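Local coordinates for protein GH86A beta-porphyranase (Bacteroides plebeius, PDB 4AW7) that hydrolyses the sulfated red-seaweed polysaccharide porphyran at linkages between beta-D-galactose and alpha-L-galactose-6-sulfate, releasing mainly disaccharides, at residues W365-I375 with A386-A396; W415-S425 with Y436-M444. One frame throughout, in Å; residues are numbered along the deposited sequence.

Interactions 1 and 2 are two successive antiparallel pairings in one beta-sheet of the porphyranase beta-sandwich domain, and their centres lie about 13 Å apart. Strand 454-462 joins them within the sheet, pairing with strand 392-399 of interaction 1 and with strand 421-429 of interaction 2. They also meet directly: R424 NH1 of interaction 2 lies 2.8 Å from K366 O of interaction 1, a probable hydrogen bond, while I395 CD1 packs on W415 CH2 at 3.9 Å. Both lie away from the substrate pocket, where E146 and E272 are the inferred proton donor and nucleophile; interaction 1 also borders helix 293-305, through W365 and A396.

Interaction 1. Residues W365-I375 with A386-A396; sequences WKNVKGERVDI and AFKDGGRLYIA
F387 and R372 face each other across an antiparallel beta hairpin of the beta-sandwich, a non-hydrogen-bonded pair on strands 371-377 and 382-389. Next to them E371 and K388 form the hydrogen-bonded pair: K388 N bonds E371 O at 2.8 Å and E371 N bonds K388 O in return. The tight side is apolar. Y394, on the following strand, takes the CA of V368 squarely over its ring face, a CH-pi contact 3.9 Å from the centroid. With V368 CG1 anti to the backbone N (chi1 175°), that methyl reaches F387 CD2 while CG2 settles on Y394 CD1. A386 is small enough to let V373 CG2 come within 3.5 Å of its CB, with I375 CD1 alongside. R372 runs beside F387 and lays one guanidinium face over CE1, the two planes almost perpendicular; its NH2 goes on to M305 O and Q308. G370 fits where a side chain would collide with K388 O. The looser side is the polar turn end. K369 lays CG and CD against D389 OD2, and bends farther out leave its NZ 4.9 Å from that oxygen; E371 is salt-bridged through OE2 to R29. K388 stretches away from E371 and ties its NZ to G390 O in the type II' turn. One water joins the two strands, donating to E371 OE1 and to K388 O, 2.8 Å from each.

Interaction 2. Residues W415-S425 with Y436-M444; sequences WKDVSNVTKRS and YTEQNVPSM
The beta hairpin of strands 421-429 and 433-441 belongs to the beta-sandwich sheet, and beyond the end of the pairing M444 covers W415 in a hydrophobic patch. K423 with Q439 and S425 with T437 are hydrogen-bonded pairs; K423 N meets Q439 O at 2.7 Å. M444 CG, anti to the backbone N (chi1 -170°), sits over the indole face, 3.7 Å from the centroid of the five-membered ring. Bends at chi2 and chi3 then carry SD above the six-membered ring, a Met-aromatic contact, and bring CE to V418 CG1 and V421 CG2. A flexible thioether suits this place because it can follow both the flat ring and the valines. Were W415 an alanine, M444 would probably lose the surface beneath it and its sulfur the aromatic partner. V421 CG1 is pressed tightly on V441 CG2 at 3.4 Å. The side chains farther along the hairpin are polar: on the face of V421, K423 NZ bonds Q439 OE1 from above the amide plane; on the other face R424, whose NH1 is held by K366 O, keeps its NE 4.3 Å from E438 OE2. A water bridges that gap, accepting from R424 NE at 2.8 Å and donating to E438 OE2.

Interaction 1. Residues W365-I375 with A386-A396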
loop_
_atom_site.group_PDB
_atom_site.type_symbol
_atom_site.label_atom_id
_atom_site.label_comp_id
_atom_site.label_asym_id
_atom_site.label_seq_id
_atom_site.Cartn_x
_atom_site.Cartn_y
_atom_site.Cartn_z
ATOM N N TRP A 365 17.014 0.597 3.298
ATOM C CA TRP A 365 16.593 -0.568 2.550
ATOM C C TRP A 365 17.505 -0.944 1.401
ATOM O O TRP A 365 17.232 -1.865 0.647
ATOM C CB TRP A 365 15.151 -0.361 2.064
ATOM C CG TRP A 365 14.167 -0.337 3.205
ATOM C CD1 TRP A 365 13.612 0.745 3.787
ATOM C CD2 TRP A 365 13.681 -1.479 3.919
ATOM N NE1 TRP A 365 12.808 0.358 4.823
ATOM C CE2 TRP A 365 12.828 -1.011 4.918
ATOM C CE3 TRP A 365 13.860 -2.849 3.772
ATOM C CZ2 TRP A 365 12.144 -1.873 5.776
ATOM C CZ3 TRP A 365 13.187 -3.706 4.651
ATOM C CH2 TRP A 365 12.322 -3.192 5.615
ATOM N N LYS A 366 18.635 -0.258 1.258
ATOM C CA LYS A 366 19.498 -0.531 0.116
ATOM C C LYS A 366 20.030 -1.965 0.182
ATOM O O LYS A 366 20.366 -2.485 1.248
ATOM C CB LYS A 366 20.650 0.486 0.046
ATOM C CG LYS A 366 21.460 0.405 -1.281
ATOM C CD LYS A 366 22.517 1.517 -1.295
ATOM C CE LYS A 366 23.656 1.318 -2.307
ATOM N NZ LYS A 366 24.500 2.504 -2.374
ATOM N N ASN A 367 20.061 -2.614 -0.964
ATOM C CA ASN A 367 20.506 -4.008 -1.109
ATOM C C ASN A 367 19.599 -5.067 -0.544
ATOM O O ASN A 367 19.832 -6.241 -0.772
ATOM C CB ASN A 367 21.967 -4.194 -0.640
ATOM C CG ASN A 367 22.950 -3.413 -1.533
ATOM O OD1 ASN A 367 23.009 -3.654 -2.728
ATOM N ND2 ASN A 367 23.659 -2.495 -0.952
ATOM N N VAL A 368 18.531 -4.676 0.149
ATOM C CA VAL A 368 17.635 -5.659 0.741
ATOM C C VAL A 368 16.843 -6.339 -0.377
ATOM O O VAL A 368 16.142 -5.696 -1.144
ATOM C CB VAL A 368 16.681 -5.047 1.784
ATOM C CG1 VAL A 368 15.675 -6.090 2.296
ATOM C CG2 VAL A 368 17.465 -4.408 2.939
ATOM N N LYS A 369 16.966 -7.636 -0.435
ATOM C CA LYS A 369 16.323 -8.486 -1.430
ATOM C C LYS A 369 16.511 -9.948 -1.026
ATOM O O LYS A 369 17.190 -10.246 -0.025
ATOM C CB LYS A 369 16.869 -8.195 -2.812
ATOM C CG LYS A 369 18.278 -8.603 -2.938
ATOM C CD LYS A 369 18.899 -8.460 -4.339
ATOM C CE LYS A 369 18.926 -7.065 -4.796
ATOM N NZ LYS A 369 20.152 -6.791 -5.607
ATOM N N GLY A 370 15.974 -10.850 -1.825
ATOM C CA GLY A 370 16.084 -12.259 -1.571
ATOM C C GLY A 370 14.776 -12.932 -1.310
ATOM O O GLY A 370 13.710 -12.302 -1.327
ATOM N N GLU A 371 14.832 -14.217 -1.025
ATOM C CA GLU A 371 13.653 -14.995 -0.691
ATOM C C GLU A 371 13.248 -14.733 0.734
ATOM O O GLU A 371 14.062 -14.723 1.655
ATOM C CB GLU A 371 13.919 -16.473 -0.889
ATOM C CG GLU A 371 14.027 -16.836 -2.392
ATOM C CD GLU A 371 14.381 -18.269 -2.644
ATOM O OE1 GLU A 371 15.410 -18.699 -2.112
ATOM O OE2 GLU A 371 13.656 -18.928 -3.409
ATOM N N ARG A 372 11.966 -14.527 0.956
ATOM C CA ARG A 372 11.449 -14.469 2.298
ATOM C C ARG A 372 11.818 -15.737 3.049
ATOM O O ARG A 372 11.784 -16.833 2.483
ATOM C CB ARG A 372 9.925 -14.330 2.264
ATOM C CG ARG A 372 9.446 -12.977 1.857
ATOM C CD ARG A 372 7.976 -13.012 1.499
ATOM N NE ARG A 372 7.427 -11.666 1.280
ATOM C CZ ARG A 372 7.585 -10.955 0.171
ATOM N NH1 ARG A 372 8.216 -11.420 -0.905
ATOM N NH2 ARG A 372 7.103 -9.724 0.124
ATOM N N VAL A 373 12.127 -15.563 4.331
ATOM C CA VAL A 373 12.282 -16.692 5.244
ATOM C C VAL A 373 11.306 -16.557 6.390
ATOM O O VAL A 373 10.729 -15.487 6.608
ATOM C CB VAL A 373 13.728 -16.884 5.750
ATOM C CG1 VAL A 373 14.653 -17.139 4.515
ATOM C CG2 VAL A 373 14.191 -15.685 6.579
ATOM N N ASP A 374 11.092 -17.645 7.130
ATOM C CA ASP A 374 10.048 -17.586 8.132
ATOM C C ASP A 374 10.409 -16.638 9.256
ATOM O O ASP A 374 11.538 -16.640 9.735
ATOM C CB ASP A 374 9.673 -18.970 8.651
ATOM C CG ASP A 374 8.328 -18.982 9.310
ATOM O OD1 ASP A 374 7.467 -18.182 8.927
ATOM O OD2 ASP A 374 8.116 -19.754 10.237
ATOM N N ILE A 375 9.438 -15.864 9.701
ATOM C CA ILE A 375 9.645 -14.937 10.803
ATOM C C ILE A 375 8.305 -14.723 11.442
ATOM O O ILE A 375 7.313 -14.699 10.745
ATOM C CB ILE A 375 10.442 -13.572 10.366
ATOM C CG1 ILE A 375 10.795 -12.738 11.612
ATOM C CG2 ILE A 375 9.741 -12.782 9.278
ATOM C CD1 ILE A 375 11.825 -11.600 11.360
ATOM N N ALA A 386 11.974 -10.744 7.008
ATOM C CA ALA A 386 13.310 -11.314 6.802
ATOM C C ALA A 386 13.420 -11.880 5.408
ATOM O O ALA A 386 12.481 -12.478 4.884
ATOM C CB ALA A 386 13.593 -12.418 7.832
ATOM N N PHE A 387 14.598 -11.719 4.826
ATOM C CA PHE A 387 14.914 -12.157 3.455
ATOM C C PHE A 387 16.315 -12.706 3.411
ATOM O O PHE A 387 17.223 -12.202 4.081
ATOM C CB PHE A 387 14.811 -10.998 2.435
ATOM C CG PHE A 387 13.571 -10.176 2.575
ATOM C CD1 PHE A 387 12.396 -10.576 1.968
ATOM C CD2 PHE A 387 13.560 -9.014 3.338
ATOM C CE1 PHE A 387 11.218 -9.825 2.098
ATOM C CE2 PHE A 387 12.407 -8.271 3.484
ATOM C CZ PHE A 387 11.240 -8.667 2.865
ATOM N N LYS A 388 16.497 -13.737 2.582
ATOM C CA LYS A 388 17.806 -14.367 2.399
ATOM C C LYS A 388 18.149 -14.360 0.918
ATOM O O LYS A 388 17.422 -14.916 0.095
ATOM C CB LYS A 388 17.784 -15.786 2.932
ATOM C CG LYS A 388 19.124 -16.511 2.878
ATOM C CD LYS A 388 19.023 -18.040 3.323
ATOM C CE LYS A 388 20.403 -18.737 3.338
ATOM N NZ LYS A 388 21.037 -18.851 1.982
ATOM N N ASP A 389 19.239 -13.690 0.585
ATOM C CA ASP A 389 19.741 -13.581 -0.780
ATOM C C ASP A 389 21.105 -14.223 -0.823
ATOM O O ASP A 389 22.092 -13.615 -0.428
ATOM C CB ASP A 389 19.847 -12.132 -1.178
ATOM C CG ASP A 389 20.298 -11.927 -2.599
ATOM O OD1 ASP A 389 20.053 -12.811 -3.417
ATOM O OD2 ASP A 389 20.877 -10.852 -2.877
ATOM N N GLY A 390 21.145 -15.465 -1.271
ATOM C CA GLY A 390 22.378 -16.241 -1.257
ATOM C C GLY A 390 22.944 -16.253 0.153
ATOM O O GLY A 390 22.269 -16.679 1.092
ATOM N N GLY A 391 24.152 -15.716 0.283
ATOM C CA GLY A 391 24.868 -15.658 1.545
ATOM C C GLY A 391 24.631 -14.425 2.403
ATOM O O GLY A 391 25.410 -14.168 3.310
ATOM N N ARG A 392 23.570 -13.665 2.129
ATOM C CA ARG A 392 23.246 -12.506 2.934
ATOM C C ARG A 392 21.820 -12.663 3.502
ATOM O O ARG A 392 20.907 -13.126 2.811
ATOM C CB ARG A 392 23.319 -11.260 2.085
ATOM C CG ARG A 392 24.710 -10.928 1.589
ATOM C CD ARG A 392 25.618 -10.480 2.732
ATOM N NE ARG A 392 25.638 -9.040 2.838
ATOM C CZ ARG A 392 26.248 -8.341 3.789
ATOM N NH1 ARG A 392 26.867 -8.945 4.799
ATOM N NH2 ARG A 392 26.206 -7.007 3.746
ATOM N N LEU A 393 21.664 -12.309 4.762
ATOM C CA LEU A 393 20.401 -12.315 5.489
ATOM C C LEU A 393 20.072 -10.886 5.923
ATOM O O LEU A 393 20.920 -10.171 6.444
ATOM C CB LEU A 393 20.539 -13.206 6.715
ATOM C CG LEU A 393 19.300 -13.386 7.593
ATOM C CD1 LEU A 393 18.140 -14.075 6.854
ATOM C CD2 LEU A 393 19.697 -14.181 8.887
ATOM N N TYR A 394 18.813 -10.498 5.691
ATOM C CA TYR A 394 18.274 -9.192 6.070
ATOM C C TYR A 394 17.122 -9.408 7.019
ATOM O O TYR A 394 16.217 -10.180 6.700
ATOM C CB TYR A 394 17.789 -8.393 4.846
ATOM C CG TYR A 394 18.841 -8.259 3.786
ATOM C CD1 TYR A 394 19.765 -7.225 3.847
ATOM C CD2 TYR A 394 18.919 -9.145 2.720
ATOM C CE1 TYR A 394 20.742 -7.093 2.905
ATOM C CE2 TYR A 394 19.923 -8.998 1.739
ATOM C CZ TYR A 394 20.850 -7.984 1.878
ATOM O OH TYR A 394 21.856 -7.875 0.908
ATOM N N ILE A 395 17.138 -8.743 8.171
ATOM C CA ILE A 395 16.044 -8.855 9.178
ATOM C C ILE A 395 15.624 -7.440 9.517
ATOM O O ILE A 395 16.467 -6.622 9.859
ATOM C CB ILE A 395 16.491 -9.581 10.452
ATOM C CG1 ILE A 395 16.916 -11.028 10.140
ATOM C CG2 ILE A 395 15.381 -9.554 11.480
ATOM C CD1 ILE A 395 17.714 -11.690 11.299
ATOM N N ALA A 396 14.327 -7.128 9.358
ATOM C CA ALA A 396 13.819 -5.784 9.575
ATOM C C ALA A 396 12.741 -5.770 10.633
ATOM O O ALA A 396 11.920 -6.679 10.674
ATOM C CB ALA A 396 13.283 -5.160 8.261
HETATM O O HOH W 1 17.510 -17.571 -0.669
#

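Interaction 2. Residues W415-S425 with Y436-M444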
loop_
_atom_site.group_PDB
_atom_site.type_symbol
_atom_site.label_atom_id
_atom_site.label_comp_id
_atom_site.label_asym_id
_atom_site.label_seq_id
_atom_site.Cartn_x
_atom_site.Cartn_y
_atom_site.Cartn_z
ATOM N N TRP A 415 21.709 -18.850 15.777
ATOM C CA TRP A 415 22.443 -18.067 14.787
ATOM C C TRP A 415 23.818 -18.632 14.415
ATOM O O TRP A 415 24.704 -17.887 14.007
ATOM C CB TRP A 415 22.629 -16.622 15.277
ATOM C CG TRP A 415 21.374 -15.968 15.772
ATOM C CD1 TRP A 415 21.054 -15.692 17.055
ATOM C CD2 TRP A 415 20.273 -15.499 14.975
ATOM N NE1 TRP A 415 19.839 -15.074 17.124
ATOM C CE2 TRP A 415 19.321 -14.956 15.859
ATOM C CE3 TRP A 415 20.016 -15.474 13.605
ATOM C CZ2 TRP A 415 18.138 -14.377 15.421
ATOM C CZ3 TRP A 415 18.806 -14.912 13.168
ATOM C CH2 TRP A 415 17.902 -14.367 14.083
ATOM N N LYS A 416 23.978 -19.946 14.516
ATOM C CA LYS A 416 25.300 -20.561 14.291
ATOM C C LYS A 416 25.912 -20.234 12.930
ATOM O O LYS A 416 27.149 -20.151 12.796
ATOM C CB LYS A 416 25.218 -22.087 14.516
ATOM C CG LYS A 416 24.651 -22.888 13.347
ATOM C CD LYS A 416 24.409 -24.353 13.706
ATOM C CE LYS A 416 23.835 -25.120 12.531
ATOM N NZ LYS A 416 24.769 -25.167 11.360
ATOM N N ASP A 417 25.061 -20.059 11.914
ATOM C CA ASP A 417 25.487 -19.865 10.530
ATOM C C ASP A 417 25.626 -18.394 10.138
ATOM O O ASP A 417 25.905 -18.088 8.981
ATOM C CB ASP A 417 24.455 -20.525 9.602
ATOM C CG ASP A 417 24.190 -21.955 9.974
ATOM O OD1 ASP A 417 25.138 -22.766 9.875
ATOM O OD2 ASP A 417 23.055 -22.267 10.396
ATOM N N VAL A 418 25.401 -17.486 11.085
ATOM C CA VAL A 418 25.313 -16.045 10.814
ATOM C C VAL A 418 26.545 -15.340 11.396
ATOM O O VAL A 418 27.025 -15.703 12.473
ATOM C CB VAL A 418 23.993 -15.511 11.389
ATOM C CG1 VAL A 418 23.881 -13.973 11.221
ATOM C CG2 VAL A 418 22.848 -16.215 10.663
ATOM N N SER A 419 27.058 -14.369 10.655
ATOM C CA SER A 419 28.254 -13.620 11.049
ATOM C C SER A 419 28.260 -12.238 10.424
ATOM O O SER A 419 27.410 -11.937 9.596
ATOM C CB SER A 419 29.520 -14.377 10.596
ATOM O OG SER A 419 29.616 -14.446 9.174
ATOM N N ASN A 420 29.233 -11.403 10.786
ATOM C CA ASN A 420 29.399 -10.085 10.171
ATOM C C ASN A 420 28.098 -9.262 10.166
ATOM O O ASN A 420 27.631 -8.768 9.136
ATOM C CB ASN A 420 29.985 -10.211 8.792
ATOM C CG ASN A 420 31.323 -10.878 8.827
ATOM O OD1 ASN A 420 32.099 -10.663 9.774
ATOM N ND2 ASN A 420 31.586 -11.732 7.859
ATOM N N VAL A 421 27.528 -9.131 11.342
ATOM C CA VAL A 421 26.268 -8.419 11.518
ATOM C C VAL A 421 26.489 -6.911 11.527
ATOM O O VAL A 421 27.355 -6.373 12.241
ATOM C CB VAL A 421 25.570 -8.853 12.822
ATOM C CG1 VAL A 421 24.231 -8.141 12.995
ATOM C CG2 VAL A 421 25.364 -10.397 12.864
ATOM N N THR A 422 25.666 -6.218 10.741
ATOM C CA THR A 422 25.607 -4.757 10.715
ATOM C C THR A 422 24.167 -4.325 11.028
ATOM O O THR A 422 23.191 -4.905 10.538
ATOM C CB THR A 422 26.093 -4.199 9.380
ATOM O OG1 THR A 422 27.437 -4.656 9.115
ATOM C CG2 THR A 422 26.051 -2.720 9.345
ATOM N N LYS A 423 24.038 -3.330 11.871
ATOM C CA LYS A 423 22.751 -2.802 12.249
ATOM C C LYS A 423 22.546 -1.441 11.616
ATOM O O LYS A 423 23.314 -0.495 11.885
ATOM C CB LYS A 423 22.634 -2.673 13.771
ATOM C CG LYS A 423 21.325 -2.101 14.200
ATOM C CD LYS A 423 21.091 -2.127 15.692
ATOM C CE LYS A 423 22.095 -1.293 16.429
ATOM N NZ LYS A 423 21.899 0.174 16.307
ATOM N N ARG A 424 21.510 -1.311 10.796
ATOM C CA ARG A 424 21.050 -0.017 10.304
ATOM C C ARG A 424 19.843 0.427 11.111
ATOM O O ARG A 424 18.943 -0.347 11.373
ATOM C CB ARG A 424 20.634 -0.144 8.846
ATOM C CG ARG A 424 21.672 -0.776 7.903
ATOM C CD ARG A 424 21.085 -0.975 6.535
ATOM N NE ARG A 424 22.016 -1.608 5.625
ATOM C CZ ARG A 424 21.701 -1.943 4.382
ATOM N NH1 ARG A 424 20.489 -1.685 3.919
ATOM N NH2 ARG A 424 22.557 -2.569 3.603
ATOM N N SER A 425 19.814 1.698 11.472
ATOM C CA SER A 425 18.729 2.271 12.250
ATOM C C SER A 425 18.320 3.613 11.677
ATOM O O SER A 425 19.163 4.475 11.513
ATOM C CB SER A 425 19.166 2.473 13.687
ATOM O OG SER A 425 18.203 3.182 14.405
ATOM N N TYR A 436 20.024 8.572 11.352
ATOM C CA TYR A 436 20.360 7.346 10.644
ATOM C C TYR A 436 21.748 6.913 11.041
ATOM O O TYR A 436 22.705 7.685 10.914
ATOM C CB TYR A 436 20.283 7.537 9.115
ATOM C CG TYR A 436 20.564 6.234 8.408
ATOM C CD1 TYR A 436 19.576 5.273 8.294
ATOM C CD2 TYR A 436 21.822 5.929 7.924
ATOM C CE1 TYR A 436 19.827 4.083 7.718
ATOM C CE2 TYR A 436 22.087 4.720 7.312
ATOM C CZ TYR A 436 21.066 3.785 7.221
ATOM O OH TYR A 436 21.274 2.551 6.657
ATOM N N THR A 437 21.873 5.666 11.470
ATOM C CA THR A 437 23.169 5.083 11.840
ATOM C C THR A 437 23.351 3.698 11.232
ATOM O O THR A 437 22.374 2.968 10.985
ATOM C CB THR A 437 23.331 5.009 13.376
ATOM O OG1 THR A 437 22.321 4.149 13.920
ATOM C CG2 THR A 437 23.225 6.405 14.032
ATOM N N GLU A 438 24.620 3.340 10.989
ATOM C CA GLU A 438 25.017 1.997 10.586
ATOM C C GLU A 438 26.162 1.620 11.520
ATOM O O GLU A 438 27.146 2.368 11.630
ATOM C CB GLU A 438 25.483 1.985 9.139
ATOM C CG GLU A 438 25.859 0.634 8.547
ATOM C CD GLU A 438 26.044 0.693 7.032
ATOM O OE1 GLU A 438 26.154 1.797 6.498
ATOM O OE2 GLU A 438 26.063 -0.357 6.369
ATOM N N GLN A 439 26.012 0.495 12.207
ATOM C CA GLN A 439 26.977 0.019 13.206
ATOM C C GLN A 439 27.283 -1.452 13.009
ATOM O O GLN A 439 26.392 -2.284 12.821
ATOM C CB GLN A 439 26.378 0.205 14.599
ATOM C CG GLN A 439 26.101 1.672 14.895
ATOM C CD GLN A 439 25.223 1.881 16.094
ATOM O OE1 GLN A 439 24.695 0.930 16.658
ATOM N NE2 GLN A 439 25.071 3.159 16.516
ATOM N N ASN A 440 28.544 -1.816 13.115
ATOM C CA ASN A 440 28.895 -3.218 13.163
ATOM C C ASN A 440 28.655 -3.689 14.577
ATOM O O ASN A 440 28.937 -2.954 15.548
ATOM C CB ASN A 440 30.355 -3.433 12.767
ATOM C CG ASN A 440 30.610 -3.062 11.323
ATOM O OD1 ASN A 440 29.716 -3.199 10.462
ATOM N ND2 ASN A 440 31.789 -2.521 11.052
ATOM N N VAL A 441 28.130 -4.887 14.706
ATOM C CA VAL A 441 27.916 -5.464 16.013
ATOM C C VAL A 441 28.537 -6.869 16.009
ATOM O O VAL A 441 28.631 -7.511 14.974
ATOM C CB VAL A 441 26.448 -5.467 16.434
ATOM C CG1 VAL A 441 25.879 -4.026 16.456
ATOM C CG2 VAL A 441 25.648 -6.360 15.554
ATOM N N PRO A 442 28.982 -7.353 17.173
ATOM C CA PRO A 442 29.828 -8.566 17.165
ATOM C C PRO A 442 29.102 -9.885 17.111
ATOM O O PRO A 442 29.711 -10.926 16.938
ATOM C CB PRO A 442 30.580 -8.436 18.490
ATOM C CG PRO A 442 29.708 -7.635 19.343
ATOM C CD PRO A 442 29.067 -6.627 18.445
ATOM N N SER A 443 27.776 -9.844 17.275
ATOM C CA SER A 443 26.938 -11.027 17.217
ATOM C C SER A 443 25.514 -10.556 16.969
ATOM O O SER A 443 25.201 -9.384 17.169
ATOM C CB SER A 443 27.027 -11.815 18.526
ATOM O OG SER A 443 26.771 -11.005 19.645
ATOM N N MET A 444 24.656 -11.454 16.516
ATOM C CA MET A 444 23.251 -11.097 16.429
ATOM C C MET A 444 22.774 -10.775 17.829
ATOM O O MET A 444 23.004 -11.548 18.743
ATOM C CB MET A 444 22.421 -12.244 15.880
ATOM C CG MET A 444 21.005 -11.809 15.564
ATOM S SD MET A 444 20.911 -10.703 14.144
ATOM C CE MET A 444 21.775 -11.628 12.998
HETATM O O HOH W 2 25.616 -13.979 15.118
HETATM O O HOH W 3 28.921 -9.926 13.763
HETATM O O HOH W 4 22.683 1.346 13.922
HETATM O O HOH W 5 24.646 -2.421 6.149
#